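PDB 2WDD: sulfur oxidation protein SOXB from Thermus thermophilus, which hydrolyses a sulfur-sulfur bond, that of a cysteine S-thiosulfonate, in the Sox sulfur oxidation pathway and carries a pair of manganese ions. Local coordinates for residues L141-R144 and G145-V149; L168-E171 and R172-L176. One frame throughout, in Å; residues are numbered along the deposited sequence. Where two conformers were deposited one is given.

Both interactions are local contacts at the N-terminal end of a helix with a glycine at the N-cap. Each is partly buried. Interaction 1 is a tight turn between helices 138-143 and 146-155, built from backbone groups and one threonine hydroxyl. Interaction 2 covers the lead-in and first turns of helix 170-179. Salt bridges link its charged side chains, and Leu168 packs on the buried Leu176. The two meet directly. Arg172 of interaction 2 probably hydrogen-bonds the backbone oxygens of Thr143 and Arg144 in interaction 1. Its guanidinium thus ties the turn between two helices to the start of a third.

Interaction 1. Residues L141-R144 and G145-V149; sequences LLTR and GEAVV
With chi1 at 64°, Thr143 holds OG1 between its backbone N and carbonyl carbon and points it at the first turn of helix 146-155, where Ala147 lies. Thr143 OG1 lies 3.0 Å from Ala147 N, which donates to it along a nearly straight bond (167°). The same hydroxyl donates to Leu139 O, one turn back in helix 138-143, so two bonds fix its rotation. The methyl branch lies beside the backbone N, and CG2 touches Ala147 CB at 3.9 Å. The side chain thus meets Ala147 with both its polar and its apolar branch. A valine here would probably leave Ala147 N without this acceptor and Leu139 O without this donor.

The backbone makes a type I' beta turn from Thr143 to Glu146. Glu146 N donates to Thr143 O at 3.0 Å. The donor lies well above the carbonyl plane, 59° out of it. Together the two bonds occupy N-H groups of the first helical turn, which have no acceptor within their own helix. Arg144 leaves the preceding helix with positive phi, in a Schellman motif. Gly145 follows as the N-cap, also with positive phi. A CB at Gly145 would clash with Arg144 O.

Glu146 brings its CB to 3.3 Å from Thr143 O. Its extended chain carries the carboxylate onward, where OE2 forms a salt bridge with Arg150 NE.

The motif is a sharp link between two helices, 138-143 and 146-155. Helix 343-353 packs against it, with Gln352 on both Thr143 and Ala147 and Leu353 on Leu142. Helix 170-179 lines another part, where Leu176 and Leu179 touch Glu146 and Val149.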
# COMPACT_ATOMS: atom_id res chain seq x y z
N LEU A 141 -12.29 7.91 7.60
CA LEU A 141 -12.91 7.47 8.85
C LEU A 141 -14.08 8.36 9.22
O LEU A 141 -15.10 7.87 9.72
CB LEU A 141 -11.89 7.44 9.99
CG LEU A 141 -10.86 6.31 9.94
CD1 LEU A 141 -9.80 6.55 11.00
CD2 LEU A 141 -11.52 4.95 10.13
N LEU A 142 -13.94 9.65 8.97
CA LEU A 142 -14.99 10.61 9.31
C LEU A 142 -16.24 10.49 8.46
O LEU A 142 -17.28 11.05 8.82
CB LEU A 142 -14.45 12.04 9.24
CG LEU A 142 -13.52 12.44 10.39
CD1 LEU A 142 -12.72 13.71 10.06
CD2 LEU A 142 -14.33 12.62 11.68
N THR A 143 -16.14 9.83 7.32
CA THR A 143 -17.27 9.69 6.40
C THR A 143 -17.54 8.24 6.02
O THR A 143 -18.30 7.97 5.08
CB THR A 143 -17.03 10.53 5.13
OG1 THR A 143 -15.89 10.01 4.42
CG2 THR A 143 -16.76 11.98 5.50
N ARG A 144 -16.90 7.31 6.72
CA ARG A 144 -17.02 5.90 6.39
C ARG A 144 -16.79 5.67 4.89
O ARG A 144 -17.54 4.94 4.24
CB ARG A 144 -18.35 5.31 6.87
CG ARG A 144 -18.41 5.09 8.38
CD ARG A 144 -19.81 4.68 8.83
NE ARG A 144 -20.82 5.61 8.32
CZ ARG A 144 -21.92 5.24 7.68
NH1 ARG A 144 -22.18 3.95 7.48
NH2 ARG A 144 -22.78 6.16 7.25
N GLY A 145 -15.76 6.33 4.36
CA GLY A 145 -15.37 6.21 2.96
C GLY A 145 -16.09 7.10 1.96
O GLY A 145 -15.61 7.29 0.84
N GLU A 146 -17.25 7.64 2.34
CA GLU A 146 -18.04 8.43 1.41
C GLU A 146 -17.32 9.58 0.71
O GLU A 146 -17.48 9.79 -0.50
CB GLU A 146 -19.34 8.91 2.04
CG GLU A 146 -20.19 9.74 1.08
CD GLU A 146 -21.48 10.24 1.70
OE1 GLU A 146 -21.83 9.79 2.82
OE2 GLU A 146 -22.15 11.08 1.08
N ALA A 147 -16.54 10.35 1.47
CA ALA A 147 -15.85 11.50 0.90
C ALA A 147 -14.84 11.09 -0.18
O ALA A 147 -14.61 11.81 -1.15
CB ALA A 147 -15.18 12.32 2.00
N VAL A 148 -14.20 9.94 0.01
CA VAL A 148 -13.25 9.46 -0.99
C VAL A 148 -13.97 9.12 -2.30
O VAL A 148 -13.45 9.42 -3.38
CB VAL A 148 -12.46 8.25 -0.48
CG1 VAL A 148 -11.39 7.85 -1.52
CG2 VAL A 148 -11.84 8.54 0.87
N VAL A 149 -15.13 8.48 -2.21
CA VAL A 149 -15.91 8.12 -3.39
C VAL A 149 -16.36 9.39 -4.10
O VAL A 149 -16.29 9.49 -5.33
CB VAL A 149 -17.13 7.24 -3.03
CG1 VAL A 149 -17.96 6.96 -4.29
CG2 VAL A 149 -16.68 5.94 -2.37

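Interaction 2. Residues L168-E171 and R172-L176; sequences LGRE and RVEEL
The guanidinium of Arg170 meets Glu174 at its edge, one helical turn on. Arg170 NE donates to Glu174 OE1 at 2.7 Å, and the oxygen lies close to the guanidinium plane. OE1 is approached nearly along its C-O axis, and the two flat groups are turned 33° apart. The result is an i to i+4 salt bridge, seen here for one of two conformers of Arg170. Arg170 reaches it with CG anti to the backbone N (chi1 -170°) and a chain extended as far as NE.

A second guanidinium, that of Arg172, has Leu176 CD2 over one face, about 4.0 Å above the plane and displaced from the centre of the group. At its edge Arg172 NH1 donates to Glu175 OE1 at 3.2 Å, a second salt bridge. This oxygen is met from above the carboxylate plane. Glu175 was modelled in two conformers, so this bond holds for the one described. NE and NH2 turn instead to the backbone oxygens of Arg144 and Thr143. A bend at chi2 of Arg172 turns the chain, and its CG packs 4.0 Å from Leu168 CB. Leu168 and Leu176 cross at about a right angle, with their CD1 atoms 3.7 Å apart.

Gly169 is the N-cap. At its backbone angles a CB would run into the carbonyl oxygen of Leu168. Gly169 O accepts Val173 N at 3.1 Å, the first of three i to i+4 backbone bonds across the contact. Arg172 N donates a hydrogen bond to a water 3.1 Å away, and that water donates to Leu168 O.

The segment starts helix 170-179, the crossover between the parallel strands 159-160 and 183-184 in a beta-alpha-beta unit. Leu176 faces Trp134 and helix 146-155, through Glu146 and Val149. Leu168 rests on Thr135, and Val173 on Trp166.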
# COMPACT_ATOMS: atom_id res chain seq x y z
N LEU A 168 -14.82 -1.80 5.37
CA LEU A 168 -15.96 -0.95 5.68
C LEU A 168 -17.18 -1.85 5.90
O LEU A 168 -18.21 -1.39 6.37
CB LEU A 168 -16.26 0.03 4.55
CG LEU A 168 -15.20 1.11 4.31
CD1 LEU A 168 -15.48 1.85 3.02
CD2 LEU A 168 -15.13 2.07 5.49
N GLY A 169 -17.05 -3.12 5.52
CA GLY A 169 -18.12 -4.09 5.61
C GLY A 169 -18.86 -4.18 4.28
O GLY A 169 -18.95 -3.20 3.55
N ARG A 170 -19.40 -5.37 3.97
CA ARG A 170 -20.10 -5.57 2.70
C ARG A 170 -21.24 -4.58 2.48
O ARG A 170 -21.39 -4.06 1.37
CB ARG A 170 -20.57 -7.01 2.55
CG ARG A 170 -21.10 -7.35 1.16
CD ARG A 170 -21.92 -8.63 1.20
NE ARG A 170 -22.50 -8.95 -0.10
CZ ARG A 170 -22.75 -10.18 -0.52
NH1 ARG A 170 -23.29 -10.39 -1.72
NH2 ARG A 170 -22.47 -11.22 0.26
N GLU A 171 -22.04 -4.33 3.51
CA GLU A 171 -23.15 -3.39 3.38
C GLU A 171 -22.73 -2.00 2.93
O GLU A 171 -23.31 -1.43 2.00
CB GLU A 171 -23.94 -3.30 4.69
CG GLU A 171 -24.66 -4.59 5.06
CD GLU A 171 -25.52 -4.43 6.30
OE1 GLU A 171 -26.17 -3.38 6.45
OE2 GLU A 171 -25.52 -5.36 7.14
N ARG A 172 -21.72 -1.43 3.59
CA ARG A 172 -21.25 -0.10 3.24
C ARG A 172 -20.62 -0.07 1.86
O ARG A 172 -20.76 0.91 1.13
CB ARG A 172 -20.25 0.42 4.28
CG ARG A 172 -19.75 1.83 4.01
CD ARG A 172 -20.88 2.86 3.92
NE ARG A 172 -20.39 4.22 4.06
CZ ARG A 172 -21.16 5.30 4.07
NH1 ARG A 172 -22.48 5.18 3.91
NH2 ARG A 172 -20.64 6.50 4.24
N VAL A 173 -19.90 -1.13 1.51
CA VAL A 173 -19.27 -1.18 0.19
C VAL A 173 -20.36 -1.12 -0.88
O VAL A 173 -20.25 -0.37 -1.85
CB VAL A 173 -18.36 -2.41 0.02
CG1 VAL A 173 -17.95 -2.56 -1.45
CG2 VAL A 173 -17.12 -2.29 0.93
N GLU A 174 -21.43 -1.88 -0.69
CA GLU A 174 -22.52 -1.85 -1.68
C GLU A 174 -23.17 -0.47 -1.77
O GLU A 174 -23.49 0.01 -2.86
CB GLU A 174 -23.49 -3.00 -1.45
CG GLU A 174 -22.75 -4.34 -1.46
CD GLU A 174 -23.62 -5.53 -1.79
OE1 GLU A 174 -23.27 -6.65 -1.36
OE2 GLU A 174 -24.63 -5.37 -2.51
N GLU A 175 -23.33 0.20 -0.63
CA GLU A 175 -23.88 1.55 -0.60
C GLU A 175 -22.96 2.48 -1.39
O GLU A 175 -23.42 3.29 -2.21
CB GLU A 175 -23.96 2.06 0.84
CG GLU A 175 -25.29 1.82 1.52
CD GLU A 175 -25.38 2.50 2.88
OE1 GLU A 175 -24.35 2.56 3.58
OE2 GLU A 175 -26.48 2.97 3.23
N LEU A 176 -21.66 2.37 -1.13
CA LEU A 176 -20.70 3.23 -1.79
C LEU A 176 -20.58 2.96 -3.29
O LEU A 176 -20.34 3.87 -4.07
CB LEU A 176 -19.34 3.15 -1.10
CG LEU A 176 -19.33 3.79 0.30
CD1 LEU A 176 -17.95 3.63 0.95
CD2 LEU A 176 -19.73 5.26 0.19
O HOH W 1 -20.84 -2.39 6.36